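Long-range contacts in putative sugar ABC transport system, substrate-binding protein (Bordetella parapertussis, PDB 5IX8), which probably binds a sugar in the periplasm as the solute-binding component of an ABC transport system: residues L16-T21 with S44-V49; Y35-E40 with R259-Y264. One frame throughout, in Å; residues are numbered along the deposited sequence.

Contact 1. Residues L16-T21 with S44-V49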
ATOM      1  N   LEU A  16      -2.603 -25.102  -8.993  1.00 14.94           N
ATOM      2  CA  LEU A  16      -3.085 -23.883  -8.365  1.00 14.35           C
ATOM      3  C   LEU A  16      -2.825 -22.721  -9.309  1.00 14.43           C
ATOM      4  O   LEU A  16      -1.667 -22.411  -9.608  1.00 15.10           O
ATOM      5  CB  LEU A  16      -2.399 -23.668  -7.012  1.00 14.14           C
ATOM      6  CG  LEU A  16      -3.087 -22.703  -6.023  1.00 15.06           C
ATOM      7  CD1 LEU A  16      -2.433 -22.809  -4.661  1.00 15.32           C
ATOM      8  CD2 LEU A  16      -3.126 -21.212  -6.518  1.00 17.45           C
ATOM      9  N   LYS A  17      -3.892 -22.086  -9.776  1.00 13.55           N
ATOM     10  CA  LYS A  17      -3.802 -20.966 -10.715  1.00 13.87           C
ATOM     11  C   LYS A  17      -4.313 -19.690 -10.067  1.00 13.53           C
ATOM     12  O   LYS A  17      -5.379 -19.687  -9.430  1.00 14.38           O
ATOM     13  CB  LYS A  17      -4.622 -21.246 -11.991  1.00 16.50           C
ATOM     14  CG  LYS A  17      -4.132 -22.455 -12.778  1.00 19.11           C
ATOM     15  CD  LYS A  17      -5.216 -22.959 -13.781  1.00 24.81           C
ATOM     16  CE  LYS A  17      -5.470 -22.016 -14.908  1.00 27.34           C
ATOM     17  NZ  LYS A  17      -5.895 -22.710 -16.195  1.00 30.00           N
ATOM     18  N   LEU A  18      -3.558 -18.613 -10.226  1.00 11.88           N
ATOM     19  CA  LEU A  18      -3.942 -17.301  -9.718  1.00 12.64           C
ATOM     20  C   LEU A  18      -4.209 -16.338 -10.865  1.00 13.61           C
ATOM     21  O   LEU A  18      -3.469 -16.323 -11.858  1.00 14.64           O
ATOM     22  CB  LEU A  18      -2.839 -16.679  -8.841  1.00 13.63           C
ATOM     23  CG  LEU A  18      -2.327 -17.480  -7.648  1.00 13.32           C
ATOM     24  CD1 LEU A  18      -1.079 -16.795  -7.019  1.00 14.19           C
ATOM     25  CD2 LEU A  18      -3.413 -17.580  -6.654  1.00 14.92           C
ATOM     26  N   GLY A  19      -5.212 -15.488 -10.699  1.00 13.21           N
ATOM     27  CA  GLY A  19      -5.351 -14.280 -11.514  1.00 13.76           C
ATOM     28  C   GLY A  19      -5.216 -13.091 -10.585  1.00 13.64           C
ATOM     29  O   GLY A  19      -5.777 -13.103  -9.497  1.00 14.91           O
ATOM     30  N   VAL A  20      -4.479 -12.065 -11.029  1.00 14.01           N
ATOM     31  CA  VAL A  20      -4.143 -10.901 -10.204  1.00 14.33           C
ATOM     32  C   VAL A  20      -4.633  -9.643 -10.902  1.00 14.83           C
ATOM     33  O   VAL A  20      -4.305  -9.419 -12.073  1.00 16.03           O
ATOM     34  CB  VAL A  20      -2.621 -10.789  -9.977  1.00 14.04           C
ATOM     35  CG1 VAL A  20      -2.276  -9.540  -9.119  1.00 14.73           C
ATOM     36  CG2 VAL A  20      -2.048 -12.077  -9.388  1.00 14.09           C
ATOM     37  N   THR A  21      -5.386  -8.802 -10.187  1.00 12.88           N
ATOM     38  CA  THR A  21      -5.643  -7.452 -10.683  1.00 12.74           C
ATOM     39  C   THR A  21      -5.334  -6.417  -9.603  1.00 12.86           C
ATOM     40  O   THR A  21      -5.810  -6.520  -8.471  1.00 13.90           O
ATOM     41  CB  THR A  21      -7.083  -7.297 -11.202  1.00 13.47           C
ATOM     42  OG1 THR A  21      -7.290  -5.940 -11.573  1.00 13.97           O
ATOM     43  CG2 THR A  21      -8.132  -7.720 -10.171  1.00 13.63           C
ATOM     44  N   SER A  44       7.308 -22.235  -6.294  1.00 10.17           N
ATOM     45  CA  SER A  44       6.332 -22.958  -5.494  1.00 10.94           C
ATOM     46  C   SER A  44       5.338 -23.769  -6.314  1.00 10.70           C
ATOM     47  O   SER A  44       4.322 -24.204  -5.759  1.00 11.13           O
ATOM     48  CB  SER A  44       5.549 -21.973  -4.604  1.00 13.46           C
ATOM     49  OG  SER A  44       6.428 -21.164  -3.821  1.00 15.09           O
ATOM     50  N   ASN A  45       5.575 -23.951  -7.618  1.00 10.30           N
ATOM     51  CA  ASN A  45       4.671 -24.712  -8.497  1.00  9.43           C
ATOM     52  C   ASN A  45       3.263 -24.107  -8.551  1.00 10.58           C
ATOM     53  O   ASN A  45       2.252 -24.822  -8.523  1.00 12.82           O
ATOM     54  CB  ASN A  45       4.605 -26.183  -8.093  1.00 11.45           C
ATOM     55  CG  ASN A  45       3.884 -27.019  -9.143  1.00 12.79           C
ATOM     56  OD1 ASN A  45       4.061 -26.794 -10.354  1.00 14.39           O
ATOM     57  ND2 ASN A  45       3.071 -27.980  -8.695  1.00 13.49           N
ATOM     58  N   VAL A  46       3.190 -22.785  -8.632  1.00  9.36           N
ATOM     59  CA  VAL A  46       1.927 -22.064  -8.746  1.00  9.78           C
ATOM     60  C   VAL A  46       1.943 -21.340 -10.075  1.00 11.16           C
ATOM     61  O   VAL A  46       2.986 -20.806 -10.486  1.00 12.80           O
ATOM     62  CB  VAL A  46       1.722 -21.076  -7.576  1.00 10.73           C
ATOM     63  CG1 VAL A  46       0.546 -20.140  -7.853  1.00 11.34           C
ATOM     64  CG2 VAL A  46       1.486 -21.888  -6.277  1.00 10.87           C
ATOM     65  N   GLU A  47       0.798 -21.327 -10.762  1.00 12.45           N
ATOM     66  CA  GLU A  47       0.693 -20.673 -12.061  1.00 14.84           C
ATOM     67  C   GLU A  47      -0.012 -19.333 -11.906  1.00 14.96           C
ATOM     68  O   GLU A  47      -1.116 -19.267 -11.349  1.00 16.26           O
ATOM     69  CB  GLU A  47      -0.084 -21.551 -13.037  1.00 18.29           C
ATOM     70  CG  GLU A  47      -0.196 -20.973 -14.413  1.00 22.46           C
ATOM     71  CD  GLU A  47      -1.025 -21.844 -15.334  1.00 27.46           C
ATOM     72  OE1 GLU A  47      -1.345 -22.985 -14.948  1.00 28.18           O
ATOM     73  OE2 GLU A  47      -1.363 -21.388 -16.445  1.00 30.53           O
ATOM     74  N   VAL A  48       0.621 -18.269 -12.386  1.00 14.35           N
ATOM     75  CA  VAL A  48      -0.007 -16.957 -12.460  1.00 15.48           C
ATOM     76  C   VAL A  48      -0.498 -16.800 -13.887  1.00 16.33           C
ATOM     77  O   VAL A  48       0.299 -16.673 -14.825  1.00 18.35           O
ATOM     78  CB  VAL A  48       0.965 -15.842 -12.073  1.00 16.63           C
ATOM     79  CG1 VAL A  48       0.273 -14.447 -12.153  1.00 15.27           C
ATOM     80  CG2 VAL A  48       1.554 -16.149 -10.681  1.00 17.82           C
ATOM     81  N   VAL A  49      -1.814 -16.852 -14.061  1.00 15.77           N
ATOM     82  CA  VAL A  49      -2.361 -16.866 -15.416  1.00 17.08           C
ATOM     83  C   VAL A  49      -2.362 -15.474 -16.031  1.00 17.82           C
ATOM     84  O   VAL A  49      -2.155 -15.312 -17.244  1.00 19.76           O
ATOM     85  CB  VAL A  49      -3.777 -17.452 -15.385  1.00 19.56           C
ATOM     86  CG1 VAL A  49      -4.424 -17.360 -16.756  1.00 22.26           C
ATOM     87  CG2 VAL A  49      -3.701 -18.865 -14.895  1.00 21.20           C
TER
HETATM   88  O   HOH W   1       0.141 -25.291 -10.132  1.00 24.71           O

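Contact 2. Residues Y35-E40 with R259-Y264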
ATOM      1  N   TYR A  35       5.372  -8.569  -8.407  1.00 11.75           N
ATOM      2  CA  TYR A  35       6.656  -9.270  -8.453  1.00 12.11           C
ATOM      3  C   TYR A  35       6.722 -10.381  -7.394  1.00 11.99           C
ATOM      4  O   TYR A  35       7.176 -11.501  -7.674  1.00 12.31           O
ATOM      5  CB  TYR A  35       7.819  -8.287  -8.256  1.00 12.94           C
ATOM      6  CG  TYR A  35       9.098  -9.047  -8.062  1.00 13.86           C
ATOM      7  CD1 TYR A  35       9.700  -9.699  -9.141  1.00 13.99           C
ATOM      8  CD2 TYR A  35       9.681  -9.168  -6.794  1.00 15.65           C
ATOM      9  CE1 TYR A  35      10.845 -10.462  -8.945  1.00 15.28           C
ATOM     10  CE2 TYR A  35      10.829  -9.926  -6.596  1.00 15.16           C
ATOM     11  CZ  TYR A  35      11.412 -10.560  -7.696  1.00 17.08           C
ATOM     12  OH  TYR A  35      12.571 -11.301  -7.566  1.00 20.65           O
ATOM     13  N   GLY A  36       6.312 -10.076  -6.153  1.00 11.64           N
ATOM     14  CA  GLY A  36       6.379 -11.087  -5.099  1.00 10.17           C
ATOM     15  C   GLY A  36       5.525 -12.287  -5.428  1.00  9.81           C
ATOM     16  O   GLY A  36       5.932 -13.435  -5.210  1.00 11.47           O
ATOM     17  N   ILE A  37       4.341 -12.047  -6.009  1.00 10.20           N
ATOM     18  CA  ILE A  37       3.497 -13.173  -6.409  1.00 10.18           C
ATOM     19  C   ILE A  37       4.170 -13.997  -7.503  1.00 10.14           C
ATOM     20  O   ILE A  37       4.240 -15.234  -7.427  1.00 10.34           O
ATOM     21  CB  ILE A  37       2.118 -12.669  -6.869  1.00 10.19           C
ATOM     22  CG1 ILE A  37       1.357 -12.081  -5.662  1.00  9.36           C
ATOM     23  CG2 ILE A  37       1.321 -13.821  -7.493  1.00 10.54           C
ATOM     24  CD1 ILE A  37       0.022 -11.434  -6.083  1.00 10.45           C
ATOM     25  N   VAL A  38       4.624 -13.329  -8.562  1.00  9.98           N
ATOM     26  CA  VAL A  38       5.206 -14.039  -9.713  1.00 10.30           C
ATOM     27  C   VAL A  38       6.471 -14.793  -9.311  1.00 11.56           C
ATOM     28  O   VAL A  38       6.665 -15.976  -9.651  1.00 12.91           O
ATOM     29  CB  VAL A  38       5.480 -13.034 -10.841  1.00 11.51           C
ATOM     30  CG1 VAL A  38       6.345 -13.692 -11.928  1.00 14.33           C
ATOM     31  CG2 VAL A  38       4.161 -12.547 -11.398  1.00 12.18           C
ATOM     32  N   ASP A  39       7.356 -14.131  -8.571  1.00 11.46           N
ATOM     33  CA  ASP A  39       8.594 -14.799  -8.212  1.00 13.30           C
ATOM     34  C   ASP A  39       8.368 -15.914  -7.193  1.00 12.36           C
ATOM     35  O   ASP A  39       9.040 -16.951  -7.243  1.00 15.75           O
ATOM     36  CB  ASP A  39       9.610 -13.794  -7.683  1.00 13.58           C
ATOM     37  CG  ASP A  39      10.933 -14.446  -7.453  1.00 14.87           C
ATOM     38  OD1 ASP A  39      11.557 -14.824  -8.477  1.00 14.87           O
ATOM     39  OD2 ASP A  39      11.321 -14.623  -6.275  1.00 15.95           O
ATOM     40  N   GLU A  40       7.454 -15.726  -6.248  1.00 10.75           N
ATOM     41  CA  GLU A  40       7.194 -16.825  -5.330  1.00  9.22           C
ATOM     42  C   GLU A  40       6.502 -17.974  -6.047  1.00 10.07           C
ATOM     43  O   GLU A  40       6.749 -19.143  -5.730  1.00 10.70           O
ATOM     44  CB  GLU A  40       6.359 -16.323  -4.141  1.00  9.85           C
ATOM     45  CG  GLU A  40       6.364 -17.333  -3.003  1.00 11.57           C
ATOM     46  CD  GLU A  40       7.716 -17.465  -2.315  1.00 14.41           C
ATOM     47  OE1 GLU A  40       8.620 -16.603  -2.484  1.00 14.75           O
ATOM     48  OE2 GLU A  40       7.859 -18.440  -1.544  1.00 17.29           O
ATOM     49  N   ARG A 259       4.738 -12.554  -1.882  1.00 10.52           N
ATOM     50  CA  ARG A 259       5.215 -13.896  -1.546  1.00 11.14           C
ATOM     51  C   ARG A 259       4.292 -14.558  -0.549  1.00 11.42           C
ATOM     52  O   ARG A 259       3.997 -15.762  -0.654  1.00 11.28           O
ATOM     53  CB  ARG A 259       6.628 -13.838  -0.978  1.00 10.70           C
ATOM     54  CG  ARG A 259       7.652 -13.214  -1.901  1.00 10.37           C
ATOM     55  CD  ARG A 259       9.063 -13.524  -1.356  1.00 11.20           C
ATOM     56  NE  ARG A 259      10.082 -12.888  -2.170  1.00 12.32           N
ATOM     57  CZ  ARG A 259      10.449 -13.323  -3.374  1.00 13.12           C
ATOM     58  NH1 ARG A 259       9.918 -14.447  -3.892  1.00 13.59           N
ATOM     59  NH2 ARG A 259      11.362 -12.633  -4.052  1.00 15.10           N
ATOM     60  N   LEU A 260       3.877 -13.803   0.466  1.00 10.88           N
ATOM     61  CA  LEU A 260       2.980 -14.365   1.459  1.00 10.45           C
ATOM     62  C   LEU A 260       1.645 -14.762   0.851  1.00  9.51           C
ATOM     63  O   LEU A 260       1.085 -15.780   1.227  1.00  9.79           O
ATOM     64  CB  LEU A 260       2.773 -13.374   2.598  1.00 11.80           C
ATOM     65  CG  LEU A 260       4.004 -13.117   3.446  1.00 12.55           C
ATOM     66  CD1 LEU A 260       3.786 -11.906   4.362  1.00 14.08           C
ATOM     67  CD2 LEU A 260       4.397 -14.360   4.269  1.00 12.80           C
ATOM     68  N   ILE A 261       1.121 -13.983  -0.088  1.00  9.92           N
ATOM     69  CA  ILE A 261      -0.135 -14.382  -0.732  1.00 10.13           C
ATOM     70  C   ILE A 261      -0.021 -15.775  -1.345  1.00 10.90           C
ATOM     71  O   ILE A 261      -0.923 -16.615  -1.211  1.00 11.03           O
ATOM     72  CB  ILE A 261      -0.538 -13.312  -1.769  1.00 10.04           C
ATOM     73  CG1 ILE A 261      -1.105 -12.084  -1.001  1.00 10.77           C
ATOM     74  CG2 ILE A 261      -1.535 -13.875  -2.765  1.00 12.50           C
ATOM     75  CD1 ILE A 261      -1.146 -10.808  -1.835  1.00 12.48           C
ATOM     76  N   VAL A 262       1.088 -16.051  -2.021  1.00  9.75           N
ATOM     77  CA  VAL A 262       1.282 -17.374  -2.617  1.00  9.43           C
ATOM     78  C   VAL A 262       1.361 -18.451  -1.537  1.00  8.84           C
ATOM     79  O   VAL A 262       0.735 -19.526  -1.645  1.00  9.98           O
ATOM     80  CB  VAL A 262       2.538 -17.372  -3.507  1.00  9.58           C
ATOM     81  CG1 VAL A 262       2.889 -18.789  -3.974  1.00  9.98           C
ATOM     82  CG2 VAL A 262       2.305 -16.450  -4.698  1.00  9.91           C
ATOM     83  N   GLN A 263       2.154 -18.199  -0.483  1.00  9.51           N
ATOM     84  CA  GLN A 263       2.324 -19.230   0.542  1.00  9.86           C
ATOM     85  C   GLN A 263       1.026 -19.488   1.307  1.00 11.03           C
ATOM     86  O   GLN A 263       0.747 -20.636   1.704  1.00 11.73           O
ATOM     87  CB  GLN A 263       3.453 -18.841   1.502  1.00 10.08           C
ATOM     88  CG  GLN A 263       4.827 -18.918   0.809  1.00 12.45           C
ATOM     89  CD  GLN A 263       5.186 -20.356   0.463  1.00 14.78           C
ATOM     90  OE1 GLN A 263       4.730 -21.280   1.124  1.00 13.91           O
ATOM     91  NE2 GLN A 263       5.983 -20.554  -0.585  1.00 16.91           N
ATOM     92  N   TYR A 264       0.227 -18.437   1.531  1.00 10.76           N
ATOM     93  CA  TYR A 264      -1.063 -18.611   2.190  1.00 10.46           C
ATOM     94  C   TYR A 264      -2.044 -19.338   1.281  1.00 10.54           C
ATOM     95  O   TYR A 264      -2.810 -20.208   1.747  1.00 11.07           O
ATOM     96  CB  TYR A 264      -1.657 -17.245   2.600  1.00  9.91           C
ATOM     97  CG  TYR A 264      -1.142 -16.642   3.899  1.00 10.83           C
ATOM     98  CD1 TYR A 264       0.229 -16.412   4.107  1.00 10.62           C
ATOM     99  CD2 TYR A 264      -2.038 -16.298   4.916  1.00 10.49           C
ATOM    100  CE1 TYR A 264       0.684 -15.880   5.294  1.00 11.63           C
ATOM    101  CE2 TYR A 264      -1.599 -15.745   6.125  1.00 11.77           C
ATOM    102  CZ  TYR A 264      -0.245 -15.543   6.309  1.00 12.97           C
ATOM    103  OH  TYR A 264       0.192 -14.998   7.496  1.00 13.52           O
TER

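Contact 1. Residues L16-T21 with S44-V49
Strands 17-21 and 47-49 run parallel, joined by three backbone hydrogen bonds, although the short segments are twisted 42° against each other. They are the two strands of a beta-alpha-beta crossover, with helix 28-43 between them, and strand 47-53 is an outermost strand of the parallel sheet of this Rossmann-like periplasmic-binding-protein lobe. Glu47 is gripped on both its polar backbone atoms: its N donates to Leu16 O at 2.9 Å, and its O accepts from Leu18 N. Val49 N then donates to Leu18 O, and each of the three bonds arrives nearly along the C=O axis. Beside them, Lys17 CA lies 3.2 Å from Glu47 O, a CA-H...O contact. Lys17 and Glu47, a bridge pair, leave the same face of the sheet side by side. Glu47 extends with CG anti to the backbone N, its OE1 3.6 Å from Lys17 CG. Their charged ends, Lys17 NZ and Glu47 OE1, stay 4.7 Å apart, too far for a salt bridge, though their opposite charges probably attract. A bend at chi3 (69°) lays Lys17 CE against Val49 CG2 at 3.6 Å. Leu18 and Val48 project from the other face, which helix 28-43 covers: Val48 touches Ala41. Val46 brings CG1, anti to its backbone N (chi1 169°), against Leu18 CD1 at 3.8 Å, crossing that side chain obliquely, and lies alongside Leu16. Next to the Leu16-Val46 pair, water 1 joins the two backbones, accepting from Leu16 N and donating to Asn45 O at 2.7 Å.

Contact 2. Residues Y35-E40 with R259-Y264
Arg259 and Glu40 bury the most surface where helix 259-264 packs on helix 35-40, their axes 7.8 Å apart and 49° from parallel. Arg259 reaches across as a knob among Tyr35, Gly36, Asp39 and Glu40, its chain extended from CG to NE. Gly36 lets the backbones close in, its C lying 3.6 Å from Arg259 N. Both terminal nitrogens, NH1 and NH2, hold the single oxygen OD2 of Asp39 end-on; NH1 meets its anti lone pair at 2.8 Å, within the guanidinium plane. NH1 also donates to the anti lone pair of Glu40 OE1 at 2.9 Å, so one nitrogen ties two carboxylates, both turned steeply to the guanidinium. Glu40, bent at chi2 (69°), crosses Arg259 at about a right angle and offers OE2, at 3.0 Å, to NE2 of Gln263, whose OE1 accepts from Ile10 N. Arg2 adds a salt bridge to Glu40 OE1, and Arg43 one to Asp39 OD2, which probably helps keep these buried acids ionised. Nearer strand 17-22, Val262 sets CB against Glu40 CG at 3.9 Å and CG2 against Ile37 CG2. Such apolar packing is expected of neighbouring helices on one face of a Rossmann-like lobe, fastened here by a salt-bridge network.

The centres of contacts 1 and 2 lie about 9 Å apart, in the lobe built on the parallel sheet. Along the chain their segments alternate: strand 17-22, helix 28-43 and strand 47-53 follow in order, and helix 254-270 returns some 200 residues later, after five of the six strands of the other sheet. Contact 1 pairs the strands of the crossover, while contact 2 sets its helix beside the late-coming one. Ile37 connects the two layers, its CG2 lying 3.9 Å from Leu18 CD1 and its CD1 touching Val20 CG2. Helix 254-270 also reaches contact 1 directly, with Ile266 against Val46. Early and late parts of the chain thus complete one lobe together.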